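Local coordinates for protein signal recognition particle subunit SRP68 (Chaetomium thermophilum, PDB 4P3G) that probably binds and remodels the RNA of the signal recognition particle, which directs secretory and membrane proteins to the endoplasmic reticulum, at residues Pro63-Ile66 with Ala67-Thr70; Arg104-Ser107 with His108-Arg112; Met198-Ala201 with Ala202-Lys206. All coordinates share one frame; numbering follows the deposited sequence.

Contact 1: residues Pro63-Ile66 with Ala67-Thr70; sequences PEQI and AENT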
ATOM      1  N   PRO A  63     -26.260 -10.856 -30.212  1.00109.37           N
ATOM      2  CA  PRO A  63     -25.459  -9.809 -30.847  1.00105.61           C
ATOM      3  C   PRO A  63     -26.162  -9.181 -32.034  1.00107.04           C
ATOM      4  O   PRO A  63     -25.981  -7.997 -32.313  1.00106.72           O
ATOM      5  CB  PRO A  63     -24.221 -10.565 -31.322  1.00104.89           C
ATOM      6  CG  PRO A  63     -24.115 -11.716 -30.413  1.00101.34           C
ATOM      7  CD  PRO A  63     -25.512 -12.119 -30.094  1.00103.74           C
ATOM      8  N   GLU A  64     -26.924  -9.987 -32.755  1.00112.55           N
ATOM      9  CA  GLU A  64     -27.602  -9.504 -33.951  1.00119.76           C
ATOM     10  C   GLU A  64     -28.765  -8.589 -33.577  1.00115.39           C
ATOM     11  O   GLU A  64     -29.028  -7.598 -34.262  1.00112.22           O
ATOM     12  CB  GLU A  64     -28.080 -10.681 -34.789  1.00127.78           C
ATOM     13  CG  GLU A  64     -26.950 -11.618 -35.216  1.00135.73           C
ATOM     14  CD  GLU A  64     -26.500 -12.562 -34.098  1.00138.47           C
ATOM     15  OE1 GLU A  64     -27.027 -12.451 -32.967  1.00138.64           O
ATOM     16  OE2 GLU A  64     -25.609 -13.405 -34.346  1.00140.15           O
ATOM     17  N   GLN A  65     -29.441  -8.921 -32.479  1.00114.83           N
ATOM     18  CA  GLN A  65     -30.525  -8.090 -31.953  1.00114.12           C
ATOM     19  C   GLN A  65     -30.044  -6.751 -31.417  1.00107.03           C
ATOM     20  O   GLN A  65     -30.766  -5.758 -31.493  1.00106.17           O
ATOM     21  CB  GLN A  65     -31.311  -8.821 -30.869  1.00113.74           C
ATOM     22  CG  GLN A  65     -32.279  -9.841 -31.439  1.00121.43           C
ATOM     23  CD  GLN A  65     -33.019 -10.617 -30.372  1.00122.73           C
ATOM     24  OE1 GLN A  65     -32.545 -10.762 -29.241  1.00122.11           O
ATOM     25  NE2 GLN A  65     -34.234 -11.039 -30.700  1.00125.46           N
ATOM     26  N   ILE A  66     -28.854  -6.727 -30.832  1.00 98.78           N
ATOM     27  CA  ILE A  66     -28.284  -5.465 -30.384  1.00 96.07           C
ATOM     28  C   ILE A  66     -27.938  -4.582 -31.575  1.00 98.43           C
ATOM     29  O   ILE A  66     -28.211  -3.380 -31.572  1.00101.28           O
ATOM     30  CB  ILE A  66     -27.009  -5.700 -29.581  1.00 96.16           C
ATOM     31  CG1 ILE A  66     -27.337  -6.472 -28.313  1.00 98.33           C
ATOM     32  CG2 ILE A  66     -26.377  -4.391 -29.190  1.00 93.79           C
ATOM     33  CD1 ILE A  66     -26.132  -6.821 -27.519  1.00 98.29           C
ATOM     34  N   ALA A  67     -27.362  -5.192 -32.607  1.00 96.55           N
ATOM     35  CA  ALA A  67     -27.019  -4.478 -33.830  1.00 98.47           C
ATOM     36  C   ALA A  67     -28.265  -3.968 -34.557  1.00108.17           C
ATOM     37  O   ALA A  67     -28.261  -2.865 -35.121  1.00108.39           O
ATOM     38  CB  ALA A  67     -26.216  -5.367 -34.731  1.00 96.16           C
ATOM     39  N   GLU A  68     -29.316  -4.788 -34.546  1.00114.49           N
ATOM     40  CA  GLU A  68     -30.573  -4.472 -35.222  1.00122.91           C
ATOM     41  C   GLU A  68     -31.248  -3.289 -34.547  1.00119.70           C
ATOM     42  O   GLU A  68     -31.625  -2.321 -35.194  1.00124.51           O
ATOM     43  CB  GLU A  68     -31.514  -5.681 -35.217  1.00132.03           C
ATOM     44  CG  GLU A  68     -32.806  -5.489 -36.018  1.00147.23           C
ATOM     45  CD  GLU A  68     -33.830  -6.604 -35.800  1.00155.40           C
ATOM     46  OE1 GLU A  68     -33.635  -7.436 -34.886  1.00153.70           O
ATOM     47  OE2 GLU A  68     -34.811  -6.671 -36.575  1.00161.60           O
ATOM     48  N   ASN A  69     -31.387  -3.373 -33.235  1.00114.08           N
ATOM     49  CA  ASN A  69     -32.068  -2.348 -32.468  1.00108.54           C
ATOM     50  C   ASN A  69     -31.396  -2.154 -31.109  1.00103.34           C
ATOM     51  O   ASN A  69     -31.288  -3.098 -30.321  1.00 96.38           O
ATOM     52  CB  ASN A  69     -33.529  -2.755 -32.294  1.00109.05           C
ATOM     53  CG  ASN A  69     -34.411  -1.619 -31.862  1.00113.42           C
ATOM     54  OD1 ASN A  69     -33.959  -0.663 -31.236  1.00116.58           O
ATOM     55  ND2 ASN A  69     -35.691  -1.721 -32.187  1.00116.60           N
ATOM     56  N   THR A  70     -30.993  -0.916 -30.826  1.00103.85           N
ATOM     57  CA  THR A  70     -30.314  -0.592 -29.575  1.00 97.89           C
ATOM     58  C   THR A  70     -31.276  -0.669 -28.409  1.00101.70           C
ATOM     59  O   THR A  70     -30.851  -0.720 -27.268  1.00100.72           O
ATOM     60  CB  THR A  70     -29.643   0.788 -29.616  1.00 92.72           C
ATOM     61  OG1 THR A  70     -30.637   1.816 -29.674  1.00 94.92           O
ATOM     62  CG2 THR A  70     -28.749   0.894 -30.829  1.00 91.75           C
TER
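Backbone hydrogen bonds make up most of the meeting of P63-I66 with A67-T70, the whole length of the short helix 63-68 and its exit. E68 N reaches E64 O at 2.8 Å, A67 N reaches P63 O at 3.1 Å, and N69 N closes the last turn on Q65 O at 3.0 Å. Each joins residues four apart, the alpha-helical spacing, so the three bonds define a helix of under two turns. By contrast, I66 O stands 3.8 Å from T70 N, which fits a chain that quits helical backbone angles at N69.

Side-chain contacts between the halves are few. The A67 methyl lies beside the preceding turn, its CB 3.6 Å from P63 O. E68 CB, a methylene, rests against the carbonyl oxygen E64 O in the same way, and its CG stands anti to the backbone N (chi1 -175°), from where the extended chain carries the carboxylate away from the helix. The nearest approach of one side chain to another is loose, Q65 CG to E68 OE1 at 4.4 Å. I66 is the buried member: its branches turn off the helix to pack on V73 of helix 71-93 and on A126 and L127 of helix 103-128.

Capping forms the third group, one cap before the helix and one after it. T62 OG1 bonds to Q65 N, as an N-cap does to the first turn. After the helix, N69 OD1 bonds to E71 N, two residues on, an Asx turn that caps the start of helix 71-93.

The chemistry implies a short helix held by three main-chain bonds and capped at its start by a hydroxyl, with the N69 amide serving the next helix. I66, its buried side chain, packs it against the bundle, while its acidic side chains face the surface.

Contact 2: residues Arg104-Ser107 with His108-Arg112; sequences RTRS and HIVSR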
ATOM      1  N   ARG A 104     -32.567 -13.900   6.221  1.00122.72           N
ATOM      2  CA  ARG A 104     -33.503 -14.121   5.116  1.00119.16           C
ATOM      3  C   ARG A 104     -33.562 -12.952   4.131  1.00121.04           C
ATOM      4  O   ARG A 104     -33.440 -13.119   2.914  1.00117.03           O
ATOM      5  CB  ARG A 104     -34.916 -14.291   5.677  1.00118.36           C
ATOM      6  CG  ARG A 104     -36.004 -14.313   4.610  1.00122.05           C
ATOM      7  CD  ARG A 104     -37.421 -14.462   5.193  1.00134.27           C
ATOM      8  NE  ARG A 104     -38.450 -14.481   4.146  1.00139.35           N
ATOM      9  CZ  ARG A 104     -38.863 -15.561   3.485  1.00143.35           C
ATOM     10  NH1 ARG A 104     -38.381 -16.753   3.796  1.00147.30           N
ATOM     11  NH2 ARG A 104     -39.804 -15.453   2.553  1.00143.06           N
ATOM     12  N   THR A 105     -33.695 -11.756   4.687  1.00121.32           N
ATOM     13  CA  THR A 105     -33.803 -10.545   3.901  1.00111.37           C
ATOM     14  C   THR A 105     -32.509 -10.350   3.163  1.00100.30           C
ATOM     15  O   THR A 105     -32.505  -9.904   2.022  1.00103.81           O
ATOM     16  CB  THR A 105     -34.139  -9.329   4.778  1.00112.93           C
ATOM     17  OG1 THR A 105     -35.469  -9.479   5.289  1.00119.84           O
ATOM     18  CG2 THR A 105     -34.074  -8.043   3.977  1.00110.03           C
ATOM     19  N   ARG A 106     -31.403 -10.675   3.817  1.00 93.49           N
ATOM     20  CA  ARG A 106     -30.107 -10.575   3.158  1.00 89.39           C
ATOM     21  C   ARG A 106     -30.071 -11.495   1.954  1.00 82.76           C
ATOM     22  O   ARG A 106     -29.510 -11.149   0.929  1.00 76.48           O
ATOM     23  CB  ARG A 106     -28.958 -10.907   4.111  1.00 90.39           C
ATOM     24  CG  ARG A 106     -27.605 -10.769   3.436  1.00 91.24           C
ATOM     25  CD  ARG A 106     -26.477 -11.137   4.383  1.00 95.45           C
ATOM     26  NE  ARG A 106     -26.425 -10.165   5.465  1.00 98.75           N
ATOM     27  CZ  ARG A 106     -25.800  -8.993   5.381  1.00100.61           C
ATOM     28  NH1 ARG A 106     -25.139  -8.662   4.271  1.00 93.03           N
ATOM     29  NH2 ARG A 106     -25.818  -8.160   6.416  1.00106.21           N
ATOM     30  N   SER A 107     -30.675 -12.670   2.085  1.00 89.77           N
ATOM     31  CA  SER A 107     -30.666 -13.633   0.997  1.00 96.53           C
ATOM     32  C   SER A 107     -31.413 -13.109  -0.224  1.00 97.05           C
ATOM     33  O   SER A 107     -30.960 -13.296  -1.354  1.00 94.92           O
ATOM     34  CB  SER A 107     -31.275 -14.949   1.447  1.00109.33           C
ATOM     35  OG  SER A 107     -31.433 -15.806   0.331  1.00119.52           O
ATOM     36  N   HIS A 108     -32.549 -12.448   0.020  1.00100.63           N
ATOM     37  CA  HIS A 108     -33.390 -11.877  -1.037  1.00102.96           C
ATOM     38  C   HIS A 108     -32.690 -10.680  -1.699  1.00 92.98           C
ATOM     39  O   HIS A 108     -32.760 -10.480  -2.911  1.00 89.61           O
ATOM     40  CB  HIS A 108     -34.748 -11.464  -0.464  1.00111.95           C
ATOM     41  CG  HIS A 108     -35.772 -11.125  -1.498  1.00129.01           C
ATOM     42  ND1 HIS A 108     -36.788 -10.225  -1.277  1.00137.21           N
ATOM     43  CD2 HIS A 108     -35.949 -11.575  -2.774  1.00131.19           C
ATOM     44  CE1 HIS A 108     -37.543 -10.122  -2.360  1.00133.38           C
ATOM     45  NE2 HIS A 108     -37.051 -10.937  -3.278  1.00129.86           N
ATOM     46  N   ILE A 109     -32.031  -9.874  -0.878  1.00 84.24           N
ATOM     47  CA  ILE A 109     -31.236  -8.758  -1.368  1.00 79.23           C
ATOM     48  C   ILE A 109     -30.113  -9.253  -2.272  1.00 76.74           C
ATOM     49  O   ILE A 109     -29.878  -8.710  -3.337  1.00 79.49           O
ATOM     50  CB  ILE A 109     -30.653  -7.967  -0.201  1.00 70.42           C
ATOM     51  CG1 ILE A 109     -31.784  -7.194   0.472  1.00 73.82           C
ATOM     52  CG2 ILE A 109     -29.615  -7.003  -0.693  1.00 65.48           C
ATOM     53  CD1 ILE A 109     -31.341  -6.375   1.633  1.00 80.36           C
ATOM     54  N   VAL A 110     -29.438 -10.306  -1.848  1.00 76.68           N
ATOM     55  CA  VAL A 110     -28.371 -10.871  -2.641  1.00 77.54           C
ATOM     56  C   VAL A 110     -28.907 -11.464  -3.943  1.00 81.46           C
ATOM     57  O   VAL A 110     -28.302 -11.249  -4.992  1.00 84.35           O
ATOM     58  CB  VAL A 110     -27.587 -11.903  -1.840  1.00 79.44           C
ATOM     59  CG1 VAL A 110     -26.703 -12.721  -2.756  1.00 80.87           C
ATOM     60  CG2 VAL A 110     -26.745 -11.193  -0.778  1.00 72.71           C
ATOM     61  N   SER A 111     -30.057 -12.150  -3.881  1.00 82.22           N
ATOM     62  CA  SER A 111     -30.739 -12.722  -5.067  1.00 76.62           C
ATOM     63  C   SER A 111     -30.978 -11.720  -6.171  1.00 74.70           C
ATOM     64  O   SER A 111     -30.857 -12.042  -7.349  1.00 75.58           O
ATOM     65  CB  SER A 111     -32.102 -13.285  -4.705  1.00 79.72           C
ATOM     66  OG  SER A 111     -32.003 -14.425  -3.905  1.00 91.92           O
ATOM     67  N   ARG A 112     -31.369 -10.518  -5.766  1.00 71.41           N
ATOM     68  CA  ARG A 112     -31.693  -9.442  -6.674  1.00 75.26           C
ATOM     69  C   ARG A 112     -30.457  -9.003  -7.385  1.00 75.60           C
ATOM     70  O   ARG A 112     -30.410  -8.954  -8.613  1.00 82.01           O
ATOM     71  CB  ARG A 112     -32.306  -8.248  -5.932  1.00 84.06           C
ATOM     72  CG  ARG A 112     -33.830  -8.184  -5.906  1.00 91.15           C
ATOM     73  CD  ARG A 112     -34.452  -9.560  -5.801  1.00 98.22           C
ATOM     74  NE  ARG A 112     -34.857 -10.071  -7.109  1.00103.68           N
ATOM     75  CZ  ARG A 112     -35.099 -11.353  -7.355  1.00109.00           C
ATOM     76  NH1 ARG A 112     -34.969 -12.255  -6.380  1.00105.97           N
ATOM     77  NH2 ARG A 112     -35.460 -11.731  -8.576  1.00112.56           N
TER
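T105 and I109 face one another one turn apart in the alpha-helix 103-128, near its start, in the all-helical RNA-binding domain of SRP68. The geometry of the helix is regular. I109 N meets T105 O at 2.9 Å, V110 N meets R106 O in like fashion, and H108 N and S111 N bond four residues back to R104 O and S107 O.

The close-packed side is made by T105, I109 and V110. T105 CG2 lies 4.0 Å from I109 CD1, and the two side chains cross obliquely. I109 CG1 sits beside the backbone N (chi1 -72°), which lays it against the previous turn, 3.2 Å from T105 O, and sends CD1 on toward the threonine methyl. M90 of helix 71-93 covers both residues, so this face is the seam between two helices. H108 lies at the margin of that seam, against M90, and turns its imidazole off the helix to meet H86 with ring planes near perpendicular. V110 is buried as well; its CG2 meets the R106 aliphatic chain at CG more loosely, at 4.3 Å. Beyond that extended stem the R106 guanidinium is held elsewhere, NH1 by E156 O and NH2 by T98 OG1, which joins this helix start to the loop before it and the end of helix 136-156.

The solvent side belongs to R104 and S107. Both are exposed, and the R104 side chain stays at least 6.0 Å from the following turn. The two serine hydroxyls do not pair: S107 OG and S111 OG are 4.5 Å apart. Instead the S111 hydroxyl folds back on its own helix, and S107 O takes two bonds from opposite faces of its carbonyl plane, one from S111 N and one from S111 OG at 3.0 Å.

Contact 3: residues Met198-Ala201 with Ala202-Lys206; sequences MRFA and AYQAK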
HETATM    1  N   MSE A 198     -14.455  -0.854  -1.873  1.00 58.14           N
HETATM    2  CA  MSE A 198     -13.233  -1.609  -1.873  1.00 61.60           C
HETATM    3  C   MSE A 198     -12.503  -1.407  -0.554  1.00 66.28           C
HETATM    4  O   MSE A 198     -12.023  -2.374   0.039  1.00 68.00           O
HETATM    5  CB  MSE A 198     -12.361  -1.177  -3.029  1.00 65.52           C
HETATM    6  CG  MSE A 198     -12.929  -1.561  -4.387  1.00 70.48           C
HETATM    7 SE   MSE A 198     -11.555  -1.394  -5.760  1.00 87.33          SE
HETATM    8  CE  MSE A 198     -10.698  -3.129  -5.444  1.00 54.86           C
ATOM      9  N   ARG A 199     -12.431  -0.162  -0.087  1.00 62.72           N
ATOM     10  CA  ARG A 199     -11.728   0.096   1.151  1.00 64.55           C
ATOM     11  C   ARG A 199     -12.351  -0.695   2.283  1.00 72.28           C
ATOM     12  O   ARG A 199     -11.648  -1.236   3.130  1.00 82.96           O
ATOM     13  CB  ARG A 199     -11.740   1.562   1.477  1.00 59.95           C
ATOM     14  CG  ARG A 199     -10.889   2.380   0.541  1.00 67.07           C
ATOM     15  CD  ARG A 199     -10.771   3.771   1.090  1.00 78.56           C
ATOM     16  NE  ARG A 199      -9.920   4.652   0.293  1.00 89.82           N
ATOM     17  CZ  ARG A 199      -8.591   4.677   0.356  1.00 86.55           C
ATOM     18  NH1 ARG A 199      -7.941   3.856   1.181  1.00 80.83           N
ATOM     19  NH2 ARG A 199      -7.922   5.538  -0.402  1.00 84.73           N
ATOM     20  N   PHE A 200     -13.672  -0.780   2.281  1.00 67.12           N
ATOM     21  CA  PHE A 200     -14.373  -1.507   3.319  1.00 66.20           C
ATOM     22  C   PHE A 200     -14.097  -2.996   3.229  1.00 67.99           C
ATOM     23  O   PHE A 200     -13.752  -3.646   4.230  1.00 69.95           O
ATOM     24  CB  PHE A 200     -15.869  -1.242   3.222  1.00 67.21           C
ATOM     25  CG  PHE A 200     -16.660  -1.870   4.320  1.00 66.45           C
ATOM     26  CD1 PHE A 200     -16.752  -1.270   5.555  1.00 67.95           C
ATOM     27  CD2 PHE A 200     -17.313  -3.078   4.109  1.00 65.40           C
ATOM     28  CE1 PHE A 200     -17.480  -1.869   6.572  1.00 68.73           C
ATOM     29  CE2 PHE A 200     -18.045  -3.682   5.117  1.00 65.26           C
ATOM     30  CZ  PHE A 200     -18.133  -3.068   6.356  1.00 65.45           C
ATOM     31  N   ALA A 201     -14.288  -3.542   2.035  1.00 66.05           N
ATOM     32  CA  ALA A 201     -14.083  -4.968   1.827  1.00 65.19           C
ATOM     33  C   ALA A 201     -12.634  -5.358   2.095  1.00 66.53           C
ATOM     34  O   ALA A 201     -12.364  -6.453   2.578  1.00 71.24           O
ATOM     35  CB  ALA A 201     -14.487  -5.367   0.433  1.00 64.82           C
ATOM     36  N   ALA A 202     -11.698  -4.478   1.757  1.00 66.67           N
ATOM     37  CA  ALA A 202     -10.288  -4.786   1.970  1.00 64.24           C
ATOM     38  C   ALA A 202     -10.036  -4.809   3.478  1.00 65.13           C
ATOM     39  O   ALA A 202      -9.375  -5.703   3.999  1.00 66.22           O
ATOM     40  CB  ALA A 202      -9.406  -3.778   1.280  1.00 56.95           C
ATOM     41  N   TYR A 203     -10.632  -3.858   4.182  1.00 62.89           N
ATOM     42  CA  TYR A 203     -10.565  -3.859   5.626  1.00 60.98           C
ATOM     43  C   TYR A 203     -11.130  -5.155   6.201  1.00 66.83           C
ATOM     44  O   TYR A 203     -10.502  -5.780   7.048  1.00 73.01           O
ATOM     45  CB  TYR A 203     -11.353  -2.694   6.192  1.00 62.03           C
ATOM     46  CG  TYR A 203     -11.420  -2.763   7.685  1.00 66.83           C
ATOM     47  CD1 TYR A 203     -10.280  -2.527   8.462  1.00 60.98           C
ATOM     48  CD2 TYR A 203     -12.604  -3.123   8.327  1.00 60.23           C
ATOM     49  CE1 TYR A 203     -10.322  -2.619   9.828  1.00 58.99           C
ATOM     50  CE2 TYR A 203     -12.653  -3.219   9.694  1.00 65.16           C
ATOM     51  CZ  TYR A 203     -11.510  -2.968  10.452  1.00 63.69           C
ATOM     52  OH  TYR A 203     -11.565  -3.060  11.829  1.00 63.94           O
ATOM     53  N   GLN A 204     -12.305  -5.573   5.742  1.00 64.73           N
ATOM     54  CA  GLN A 204     -12.898  -6.802   6.265  1.00 63.49           C
ATOM     55  C   GLN A 204     -12.048  -8.002   5.978  1.00 68.23           C
ATOM     56  O   GLN A 204     -11.910  -8.889   6.809  1.00 77.43           O
ATOM     57  CB  GLN A 204     -14.285  -7.047   5.669  1.00 68.73           C
ATOM     58  CG  GLN A 204     -15.299  -6.002   6.018  1.00 69.26           C
ATOM     59  CD  GLN A 204     -15.627  -6.027   7.492  1.00 72.50           C
ATOM     60  OE1 GLN A 204     -15.366  -7.015   8.183  1.00 71.95           O
ATOM     61  NE2 GLN A 204     -16.173  -4.928   7.993  1.00 80.77           N
ATOM     62  N   ALA A 205     -11.432  -8.005   4.807  1.00 70.44           N
ATOM     63  CA  ALA A 205     -10.641  -9.139   4.397  1.00 69.01           C
ATOM     64  C   ALA A 205      -9.248  -9.125   5.030  1.00 74.32           C
ATOM     65  O   ALA A 205      -8.472 -10.072   4.842  1.00 81.70           O
ATOM     66  CB  ALA A 205     -10.559  -9.189   2.871  1.00 63.84           C
ATOM     67  N   LYS A 206      -8.928  -8.059   5.766  1.00 70.67           N
ATOM     68  CA  LYS A 206      -7.575  -7.881   6.295  1.00 70.11           C
ATOM     69  C   LYS A 206      -6.521  -7.828   5.169  1.00 69.77           C
ATOM     70  O   LYS A 206      -5.414  -8.348   5.319  1.00 73.07           O
ATOM     71  CB  LYS A 206      -7.223  -8.931   7.369  1.00 75.40           C
ATOM     72  CG  LYS A 206      -7.690  -8.587   8.801  1.00 79.08           C
ATOM     73  CD  LYS A 206      -9.237  -8.498   8.913  1.00104.81           C
ATOM     74  CE  LYS A 206      -9.722  -7.802  10.208  1.00 94.16           C
ATOM     75  NZ  LYS A 206     -11.188  -7.495  10.145  1.00 78.91           N
TER
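F200 and Q204, one turn apart on the helix 186-205, set their flat groups obliquely, with ring and amide planes 52° apart. The glutamine comes over one face of the ring. Its CG lies 4.2 Å from the ring centroid and 28° off the normal, a CH-pi contact within the helix. Different first torsions bring them together: F200 CG is anti to the backbone N, whereas Q204 CG stands beside its own N and the chain then bends at chi2, carrying the amide back toward the ring, with NE2 nearest F200 CZ. W160 of helix 160-181 touches both side chains and meets the F200 ring steeply.

Beneath them run four helical bonds, including A202 N to M198 O at 2.7 Å and Q204 N to F200 O at 2.8 Å. The helix ends in a Schellman motif at K206, whose positive phi accompanies K206 N to Y203 O at 3.1 Å. Y203 turns its ring outward to meet Y203 of the second subunit, with planes about 25° apart, while R199 NH1 bonds to P208 O of that subunit.

Chemically, F200 serves both sides, packing on W160 and on Y203 of the second subunit, while R199 and Y203 add to the subunit contact.

In the fold
The three contacts follow one another along the chain, each on a different helix: contact 1 on helix 63-68, contact 2 near the start of helix 103-128, contact 3 at the end of helix 186-205. None touches another. The centres of contacts 1 and 2 lie about 32 Å apart and those of contacts 2 and 3 about 21 Å apart, while contacts 1 and 3 sit on opposite sides of the chain's centre, about 39 Å between centres. Helices 71-93 and 103-128 link the first two, since I66 of contact 1 packs on both. Together they lie in separate parts of one helical RNA-binding domain, with only contact 3 touching another subunit in the assembly.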